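Local coordinates for NOL1/NOP2/sun family protein (Enterococcus faecium, PDB 3M4X) that probably methylates ribosomal RNA, joining a methyltransferase domain of the NOL1/NOP2/sun family to a C-terminal PUA-like domain of a kind that binds RNA, at residues P384-I395 with L427-F437. Numbering follows the deposited sequence.
Sequences PSYALALATKKI and LLVLDKIPVGF
Phe-437 takes Pro-384 on one ring face: CB of the proline makes a CH-pi contact 3.7 Å from the ring centroid, 20° off the normal. In the plane of the same ring, Ser-385 O meets the edge, 3.2 Å from Phe-437 CD1. Next along, Ala-389 rests on the hairpin backbone, its CB 3.5 Å from Gly-436 CA and 3.6 Å from CD1 of Leu-427. Leu-427, its CG swung opposite the backbone N (chi1 -178°), carries both methyls toward the 384-395 segment: CD1 to Ala-389, and CD2 to Thr-392, where the side chains meet tip to tip. Ile-395 closes the far end, its CD1 lying 3.6 Å from Val-429 CG2 and 3.7 Å from Pro-434 CG.

At the start of helix 386-390, Ser-385 is the N-cap: its OG accepts from Leu-388 N at 3.1 Å and donates its own proton to His-373 O. A type II' turn from Leu-430 to Ile-433 joins the two hairpin strands.

The short helix runs nearly antiparallel to strand 433-437, at 154°; with the loop after it, it leads from the sheet ending in strand 381-384 to strand 400-403, which pairs with strand 426-430. Phe-333 of helix 324-336 packs on Pro-384, Leu-388 and Phe-437, while helix 405-413 meets Leu-428, Leu-430 and Val-435.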
loop_
_atom_site.group_PDB
_atom_site.type_symbol
_atom_site.label_atom_id
_atom_site.label_comp_id
_atom_site.label_asym_id
_atom_site.label_seq_id
_atom_site.Cartn_x
_atom_site.Cartn_y
_atom_site.Cartn_z
ATOM N N PRO A 384 -11.899 -18.792 -12.488
ATOM C CA PRO A 384 -11.908 -17.669 -11.550
ATOM C C PRO A 384 -10.504 -17.504 -10.961
ATOM O O PRO A 384 -9.738 -18.474 -10.902
ATOM C CB PRO A 384 -12.879 -18.126 -10.449
ATOM C CG PRO A 384 -13.441 -19.442 -10.909
ATOM C CD PRO A 384 -12.520 -19.999 -11.919
ATOM N N SER A 385 -10.178 -16.298 -10.511
ATOM C CA SER A 385 -8.817 -16.004 -10.072
ATOM C C SER A 385 -8.640 -15.993 -8.558
ATOM O O SER A 385 -9.599 -15.871 -7.789
ATOM C CB SER A 385 -8.397 -14.640 -10.592
ATOM O OG SER A 385 -9.199 -13.655 -9.968
ATOM N N TYR A 386 -7.377 -16.094 -8.157
ATOM C CA TYR A 386 -6.947 -15.917 -6.784
ATOM C C TYR A 386 -7.369 -14.536 -6.300
ATOM O O TYR A 386 -7.871 -14.385 -5.186
ATOM C CB TYR A 386 -5.434 -16.061 -6.744
ATOM C CG TYR A 386 -4.800 -16.098 -5.365
ATOM C CD1 TYR A 386 -5.157 -17.067 -4.440
ATOM C CD2 TYR A 386 -3.802 -15.203 -5.016
ATOM C CE1 TYR A 386 -4.565 -17.122 -3.196
ATOM C CE2 TYR A 386 -3.198 -15.255 -3.773
ATOM C CZ TYR A 386 -3.585 -16.217 -2.866
ATOM O OH TYR A 386 -2.994 -16.280 -1.622
ATOM N N ALA A 387 -7.195 -13.528 -7.147
ATOM C CA ALA A 387 -7.539 -12.158 -6.775
ATOM C C ALA A 387 -9.003 -12.055 -6.362
ATOM O O ALA A 387 -9.334 -11.423 -5.352
ATOM C CB ALA A 387 -7.223 -11.183 -7.919
ATOM N N LEU A 388 -9.882 -12.664 -7.156
ATOM C CA LEU A 388 -11.314 -12.595 -6.911
ATOM C C LEU A 388 -11.654 -13.270 -5.580
ATOM O O LEU A 388 -12.382 -12.712 -4.748
ATOM C CB LEU A 388 -12.085 -13.243 -8.076
ATOM C CG LEU A 388 -13.600 -13.382 -7.914
ATOM C CD1 LEU A 388 -14.234 -12.069 -7.536
ATOM C CD2 LEU A 388 -14.229 -13.926 -9.180
ATOM N N ALA A 389 -11.111 -14.465 -5.374
ATOM C CA ALA A 389 -11.246 -15.145 -4.089
ATOM C C ALA A 389 -10.903 -14.222 -2.918
ATOM O O ALA A 389 -11.682 -14.094 -1.974
ATOM C CB ALA A 389 -10.373 -16.408 -4.047
ATOM N N LEU A 390 -9.743 -13.578 -2.994
ATOM C CA LEU A 390 -9.240 -12.727 -1.909
ATOM C C LEU A 390 -9.890 -11.340 -1.807
ATOM O O LEU A 390 -9.645 -10.613 -0.846
ATOM C CB LEU A 390 -7.717 -12.593 -1.995
ATOM C CG LEU A 390 -6.983 -13.702 -1.222
ATOM C CD1 LEU A 390 -7.362 -15.093 -1.732
ATOM C CD2 LEU A 390 -5.481 -13.511 -1.266
ATOM N N ALA A 391 -10.736 -10.989 -2.776
ATOM C CA ALA A 391 -11.524 -9.745 -2.713
ATOM C C ALA A 391 -12.970 -10.003 -2.314
ATOM O O ALA A 391 -13.805 -9.099 -2.356
ATOM C CB ALA A 391 -11.484 -9.019 -4.045
ATOM N N THR A 392 -13.275 -11.237 -1.928
ATOM C CA THR A 392 -14.640 -11.572 -1.545
ATOM C C THR A 392 -14.932 -10.925 -0.211
ATOM O O THR A 392 -14.146 -11.056 0.719
ATOM C CB THR A 392 -14.842 -13.094 -1.375
ATOM O OG1 THR A 392 -14.495 -13.766 -2.586
ATOM C CG2 THR A 392 -16.295 -13.400 -1.033
ATOM N N LYS A 393 -16.065 -10.244 -0.107
ATOM C CA LYS A 393 -16.442 -9.645 1.165
ATOM C C LYS A 393 -17.668 -10.308 1.797
ATOM O O LYS A 393 -17.840 -10.288 3.003
ATOM C CB LYS A 393 -16.654 -8.132 1.012
ATOM C CG LYS A 393 -16.731 -7.644 -0.431
ATOM C CD LYS A 393 -16.130 -6.250 -0.577
ATOM C CE LYS A 393 -16.386 -5.674 -1.968
ATOM N NZ LYS A 393 -15.850 -4.286 -2.101
ATOM N N LYS A 394 -18.510 -10.901 0.969
ATOM C CA LYS A 394 -19.810 -11.386 1.397
ATOM C C LYS A 394 -19.848 -12.894 1.191
ATOM O O LYS A 394 -20.091 -13.395 0.098
ATOM C CB LYS A 394 -20.921 -10.698 0.595
ATOM C CG LYS A 394 -20.818 -10.899 -0.933
ATOM C CD LYS A 394 -19.545 -10.284 -1.532
ATOM C CE LYS A 394 -19.045 -11.084 -2.734
ATOM N NZ LYS A 394 -17.815 -10.489 -3.352
ATOM N N ILE A 395 -19.581 -13.617 2.256
ATOM C CA ILE A 395 -19.400 -15.053 2.149
ATOM C C ILE A 395 -20.735 -15.827 2.138
ATOM O O ILE A 395 -20.802 -16.968 1.694
ATOM C CB ILE A 395 -18.424 -15.520 3.247
ATOM C CG1 ILE A 395 -17.040 -15.750 2.643
ATOM C CG2 ILE A 395 -18.932 -16.732 3.971
ATOM C CD1 ILE A 395 -16.021 -16.200 3.658
ATOM N N LEU A 427 -15.247 -21.339 -3.270
ATOM C CA LEU A 427 -14.362 -20.515 -2.458
ATOM C C LEU A 427 -13.987 -21.310 -1.216
ATOM O O LEU A 427 -14.849 -21.645 -0.413
ATOM C CB LEU A 427 -15.070 -19.219 -2.032
ATOM C CG LEU A 427 -14.219 -18.234 -1.215
ATOM C CD1 LEU A 427 -13.106 -17.634 -2.078
ATOM C CD2 LEU A 427 -15.062 -17.138 -0.559
ATOM N N LEU A 428 -12.707 -21.618 -1.060
ATOM C CA LEU A 428 -12.234 -22.262 0.166
ATOM C C LEU A 428 -12.202 -21.249 1.306
ATOM O O LEU A 428 -11.657 -20.160 1.156
ATOM C CB LEU A 428 -10.853 -22.886 -0.049
ATOM C CG LEU A 428 -10.803 -23.776 -1.295
ATOM C CD1 LEU A 428 -9.525 -24.593 -1.353
ATOM C CD2 LEU A 428 -12.004 -24.695 -1.359
ATOM N N VAL A 429 -12.813 -21.595 2.434
ATOM C CA VAL A 429 -12.911 -20.675 3.564
ATOM C C VAL A 429 -12.431 -21.340 4.854
ATOM O O VAL A 429 -12.944 -22.388 5.247
ATOM C CB VAL A 429 -14.354 -20.142 3.754
ATOM C CG1 VAL A 429 -14.447 -19.265 4.989
ATOM C CG2 VAL A 429 -14.815 -19.367 2.524
ATOM N N LEU A 430 -11.441 -20.723 5.498
ATOM C CA LEU A 430 -10.921 -21.191 6.782
ATOM C C LEU A 430 -11.549 -20.359 7.891
ATOM O O LEU A 430 -11.223 -19.184 8.066
ATOM C CB LEU A 430 -9.393 -21.061 6.817
ATOM C CG LEU A 430 -8.574 -21.543 8.016
ATOM C CD1 LEU A 430 -8.834 -23.010 8.341
ATOM C CD2 LEU A 430 -7.098 -21.324 7.716
ATOM N N ASP A 431 -12.450 -20.978 8.639
ATOM C CA ASP A 431 -13.249 -20.280 9.643
ATOM C C ASP A 431 -14.073 -19.223 8.927
ATOM O O ASP A 431 -15.168 -19.519 8.435
ATOM C CB ASP A 431 -12.371 -19.673 10.746
ATOM C CG ASP A 431 -13.187 -19.149 11.930
ATOM O OD1 ASP A 431 -14.393 -18.848 11.771
ATOM O OD2 ASP A 431 -12.620 -19.041 13.035
ATOM N N LYS A 432 -13.541 -18.003 8.835
ATOM C CA LYS A 432 -14.211 -16.944 8.082
ATOM C C LYS A 432 -13.307 -16.334 7.011
ATOM O O LYS A 432 -13.669 -15.353 6.350
ATOM C CB LYS A 432 -14.727 -15.861 9.031
ATOM C CG LYS A 432 -15.971 -16.254 9.820
ATOM C CD LYS A 432 -16.471 -15.075 10.640
ATOM C CE LYS A 432 -17.557 -15.516 11.609
ATOM N NZ LYS A 432 -18.027 -14.397 12.472
ATOM N N ILE A 433 -12.135 -16.931 6.833
ATOM C CA ILE A 433 -11.130 -16.392 5.928
ATOM C C ILE A 433 -11.176 -17.069 4.567
ATOM O O ILE A 433 -10.920 -18.274 4.465
ATOM C CB ILE A 433 -9.723 -16.622 6.467
ATOM C CG1 ILE A 433 -9.593 -16.105 7.895
ATOM C CG2 ILE A 433 -8.693 -15.973 5.552
ATOM C CD1 ILE A 433 -8.314 -16.575 8.571
ATOM N N PRO A 434 -11.479 -16.290 3.510
ATOM C CA PRO A 434 -11.404 -16.807 2.139
ATOM C C PRO A 434 -9.943 -16.967 1.752
ATOM O O PRO A 434 -9.193 -15.980 1.743
ATOM C CB PRO A 434 -12.066 -15.692 1.295
ATOM C CG PRO A 434 -12.896 -14.909 2.270
ATOM C CD PRO A 434 -12.067 -14.940 3.553
ATOM N N VAL A 435 -9.526 -18.187 1.437
ATOM C CA VAL A 435 -8.116 -18.404 1.161
ATOM C C VAL A 435 -7.798 -18.661 -0.301
ATOM O O VAL A 435 -6.627 -18.745 -0.669
ATOM C CB VAL A 435 -7.539 -19.531 2.029
ATOM C CG1 VAL A 435 -7.766 -19.206 3.490
ATOM C CG2 VAL A 435 -8.184 -20.873 1.681
ATOM N N GLY A 436 -8.830 -18.774 -1.139
ATOM C CA GLY A 436 -8.620 -19.100 -2.542
ATOM C C GLY A 436 -9.712 -19.962 -3.163
ATOM O O GLY A 436 -10.634 -20.391 -2.476
ATOM N N PHE A 437 -9.608 -20.214 -4.469
ATOM C CA PHE A 437 -10.540 -21.111 -5.148
ATOM C C PHE A 437 -10.063 -22.562 -5.184
ATOM O O PHE A 437 -8.883 -22.839 -5.394
ATOM C CB PHE A 437 -10.804 -20.652 -6.589
ATOM C CG PHE A 437 -11.888 -19.626 -6.707
ATOM C CD1 PHE A 437 -11.583 -18.306 -6.993
ATOM C CD2 PHE A 437 -13.221 -19.986 -6.533
ATOM C CE1 PHE A 437 -12.585 -17.358 -7.102
ATOM C CE2 PHE A 437 -14.222 -19.051 -6.635
ATOM C CZ PHE A 437 -13.908 -17.731 -6.919
#